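Local coordinates for uncharacterized protein Atu1735 (Agrobacterium tumefaciens, PDB 2PPX), which is of unknown function but, as a helix-turn-helix protein resembling the XRE family, probably binds DNA and regulates transcription, at residues P33-I38 with D62-R67. Numbering follows the deposited sequence.
Sequences PRIKII and DWEQGR. With SO4 (sulfate ion), chain F; SO4 (sulfate ion), chain C.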
loop_
_atom_site.group_PDB
_atom_site.type_symbol
_atom_site.label_atom_id
_atom_site.label_comp_id
_atom_site.label_asym_id
_atom_site.label_seq_id
_atom_site.Cartn_x
_atom_site.Cartn_y
_atom_site.Cartn_z
ATOM N N PRO A 33 -19.061 0.673 0.911
ATOM C CA PRO A 33 -17.823 1.305 0.480
ATOM C C PRO A 33 -18.027 2.013 -0.861
ATOM O O PRO A 33 -18.752 1.500 -1.730
ATOM C CB PRO A 33 -16.869 0.115 0.328
ATOM C CG PRO A 33 -17.381 -0.891 1.329
ATOM C CD PRO A 33 -18.886 -0.771 1.144
ATOM N N ARG A 34 -17.379 3.164 -1.020
ATOM C CA ARG A 34 -17.544 3.993 -2.202
ATOM C C ARG A 34 -17.257 3.236 -3.498
ATOM O O ARG A 34 -17.993 3.385 -4.471
ATOM C CB ARG A 34 -16.657 5.237 -2.119
ATOM C CG ARG A 34 -17.213 6.341 -1.235
ATOM C CD ARG A 34 -16.450 7.622 -1.533
ATOM N NE ARG A 34 -16.930 8.779 -0.778
ATOM C CZ ARG A 34 -16.617 10.043 -1.069
ATOM N NH1 ARG A 34 -15.824 10.326 -2.100
ATOM N NH2 ARG A 34 -17.103 11.030 -0.330
ATOM N N ILE A 35 -16.214 2.409 -3.499
ATOM C CA ILE A 35 -15.825 1.672 -4.720
ATOM C C ILE A 35 -16.977 0.768 -5.197
ATOM O O ILE A 35 -17.168 0.620 -6.402
ATOM C CB ILE A 35 -14.487 0.862 -4.611
ATOM C CG1 ILE A 35 -14.108 0.242 -6.005
ATOM C CG2 ILE A 35 -14.579 -0.129 -3.441
ATOM C CD1 ILE A 35 -12.669 -0.304 -6.170
ATOM N N LYS A 36 -17.696 0.164 -4.248
ATOM C CA LYS A 36 -18.802 -0.744 -4.567
ATOM C C LYS A 36 -19.988 0.026 -5.150
ATOM O O LYS A 36 -20.605 -0.430 -6.116
ATOM C CB LYS A 36 -19.259 -1.517 -3.321
ATOM C CG LYS A 36 -20.260 -2.599 -3.610
ATOM C CD LYS A 36 -20.474 -3.428 -2.347
ATOM C CE LYS A 36 -21.568 -4.420 -2.544
ATOM N NZ LYS A 36 -21.733 -5.259 -1.301
ATOM N N ILE A 37 -20.292 1.187 -4.563
ATOM C CA ILE A 37 -21.248 2.155 -5.145
ATOM C C ILE A 37 -20.919 2.549 -6.583
ATOM O O ILE A 37 -21.767 2.484 -7.484
ATOM C CB ILE A 37 -21.399 3.433 -4.277
ATOM C CG1 ILE A 37 -21.849 3.024 -2.858
ATOM C CG2 ILE A 37 -22.465 4.426 -4.913
ATOM C CD1 ILE A 37 -21.982 4.185 -1.873
ATOM N N ILE A 38 -19.676 2.965 -6.783
ATOM C CA ILE A 38 -19.228 3.424 -8.080
ATOM C C ILE A 38 -19.316 2.266 -9.084
ATOM O O ILE A 38 -19.862 2.436 -10.151
ATOM C CB ILE A 38 -17.741 3.940 -7.995
ATOM C CG1 ILE A 38 -17.679 5.253 -7.170
ATOM C CG2 ILE A 38 -17.180 4.186 -9.398
ATOM C CD1 ILE A 38 -16.226 5.549 -6.706
ATOM N N ASP A 62 -11.350 -6.739 -1.097
ATOM C CA ASP A 62 -11.126 -6.315 0.293
ATOM C C ASP A 62 -11.822 -4.982 0.574
ATOM O O ASP A 62 -12.436 -4.828 1.627
ATOM C CB ASP A 62 -9.651 -6.154 0.639
ATOM C CG ASP A 62 -8.930 -7.467 0.845
ATOM O OD1 ASP A 62 -9.571 -8.514 1.170
ATOM O OD2 ASP A 62 -7.665 -7.425 0.749
ATOM N N TRP A 63 -11.688 -4.023 -0.333
ATOM C CA TRP A 63 -12.292 -2.715 -0.134
ATOM C C TRP A 63 -13.836 -2.836 -0.058
ATOM O O TRP A 63 -14.476 -2.257 0.845
ATOM C CB TRP A 63 -11.867 -1.707 -1.209
ATOM C CG TRP A 63 -10.398 -1.393 -1.260
ATOM C CD1 TRP A 63 -9.436 -1.694 -0.311
ATOM C CD2 TRP A 63 -9.710 -0.746 -2.336
ATOM N NE1 TRP A 63 -8.214 -1.262 -0.751
ATOM C CE2 TRP A 63 -8.353 -0.650 -1.966
ATOM C CE3 TRP A 63 -10.124 -0.200 -3.556
ATOM C CZ2 TRP A 63 -7.384 -0.069 -2.798
ATOM C CZ3 TRP A 63 -9.169 0.401 -4.373
ATOM C CH2 TRP A 63 -7.808 0.439 -3.990
ATOM N N GLU A 64 -14.410 -3.621 -0.975
ATOM C CA GLU A 64 -15.880 -3.788 -1.049
ATOM C C GLU A 64 -16.459 -4.521 0.163
ATOM O O GLU A 64 -17.589 -4.225 0.591
ATOM C CB GLU A 64 -16.283 -4.461 -2.366
ATOM C CG GLU A 64 -16.073 -3.544 -3.569
ATOM C CD GLU A 64 -16.814 -4.043 -4.821
ATOM O OE1 GLU A 64 -17.448 -5.132 -4.767
ATOM O OE2 GLU A 64 -16.737 -3.352 -5.858
ATOM N N GLN A 65 -15.675 -5.420 0.745
ATOM C CA GLN A 65 -16.106 -6.168 1.914
ATOM C C GLN A 65 -15.735 -5.527 3.258
ATOM O O GLN A 65 -16.035 -6.082 4.308
ATOM C CB GLN A 65 -15.593 -7.620 1.841
ATOM C CG GLN A 65 -16.160 -8.337 0.618
ATOM C CD GLN A 65 -15.664 -9.748 0.470
ATOM O OE1 GLN A 65 -14.701 -10.005 -0.257
ATOM N NE2 GLN A 65 -16.312 -10.686 1.175
ATOM N N GLY A 66 -15.080 -4.373 3.229
ATOM C CA GLY A 66 -14.629 -3.750 4.469
ATOM C C GLY A 66 -13.464 -4.467 5.142
ATOM O O GLY A 66 -13.241 -4.270 6.325
ATOM N N ARG A 67 -12.694 -5.266 4.395
ATOM C CA ARG A 67 -11.545 -5.966 4.982
ATOM C C ARG A 67 -10.320 -5.088 5.043
ATOM O O ARG A 67 -9.382 -5.365 5.785
ATOM C CB ARG A 67 -11.249 -7.246 4.216
ATOM C CG ARG A 67 -12.386 -8.233 4.366
ATOM C CD ARG A 67 -11.877 -9.556 4.042
ATOM N NE ARG A 67 -12.313 -10.047 2.755
ATOM C CZ ARG A 67 -13.044 -11.159 2.616
ATOM N NH1 ARG A 67 -13.416 -11.879 3.685
ATOM N NH2 ARG A 67 -13.397 -11.561 1.402
HETATM S S SO4 F . -24.928 -6.607 -1.151
HETATM O O1 SO4 F . -23.755 -7.326 -1.644
HETATM O O2 SO4 F . -25.462 -7.312 0.015
HETATM O O3 SO4 F . -24.543 -5.245 -0.770
HETATM O O4 SO4 F . -25.947 -6.562 -2.201
HETATM S S SO4 C . -14.443 -15.213 0.911
HETATM O O1 SO4 C . -13.739 -16.487 0.733
HETATM O O2 SO4 C . -14.573 -14.916 2.340
HETATM O O3 SO4 C . -13.719 -14.121 0.267
HETATM O O4 SO4 C . -15.758 -15.293 0.286
HETATM O O HOH W 1 -19.456 -6.269 -0.406
#
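I35 and W63 make the apolar contact where the start of helix 34-41 meets the end of helix 57-64. CG1 of I35 lies anti to the backbone N (chi1 -174°), and beyond it CD1 reaches the benzo edge of the indole near the ring plane, 3.6 Å from W63 CE3. The other branch, I35 CG2, packs 3.7 Å from E64 CG, the two side chains crossing at about a right angle. F49 and L78 cover I35, and A74 packs against W63, so the pair belongs to the core of the helical bundle. At the N-cap position, P33 brings the CG corner of its ring to the last carbonyls of helix 57-64, CG lying 3.2 Å from W63 O and also close to E64 O. W63 O meanwhile accepts G66 N in the Schellman motif that ends this helix.

E64 lies across K36 at about a right angle, its CG and CD against K36 CB and its OE2 3.6 Å from K36 CA. The carboxylate itself is satisfied by R39, in a salt bridge through OE2, and by Q46, a hydrogen-bond donor to OE1. K36 NZ stays 5.5 Å from E64 OE1, too far for a direct salt bridge. The extended lysine chain instead carries NZ to a water, which it donates to at 2.6 Å and which in turn donates to E64 O. The same NZ donates to O1 and O3 of a sulfate, 2.9 Å from each, probably from the crystallisation liquor.

Direct contact between the two segments is thus van der Waals in kind, partly against carbonyl and carboxylate oxygens, and a polar link between them runs through water. The buried carboxylate is probably kept ionised by R39, whose salt bridge joins helix 57-64 to helix 34-41, while Q46 links it to helix 46-53.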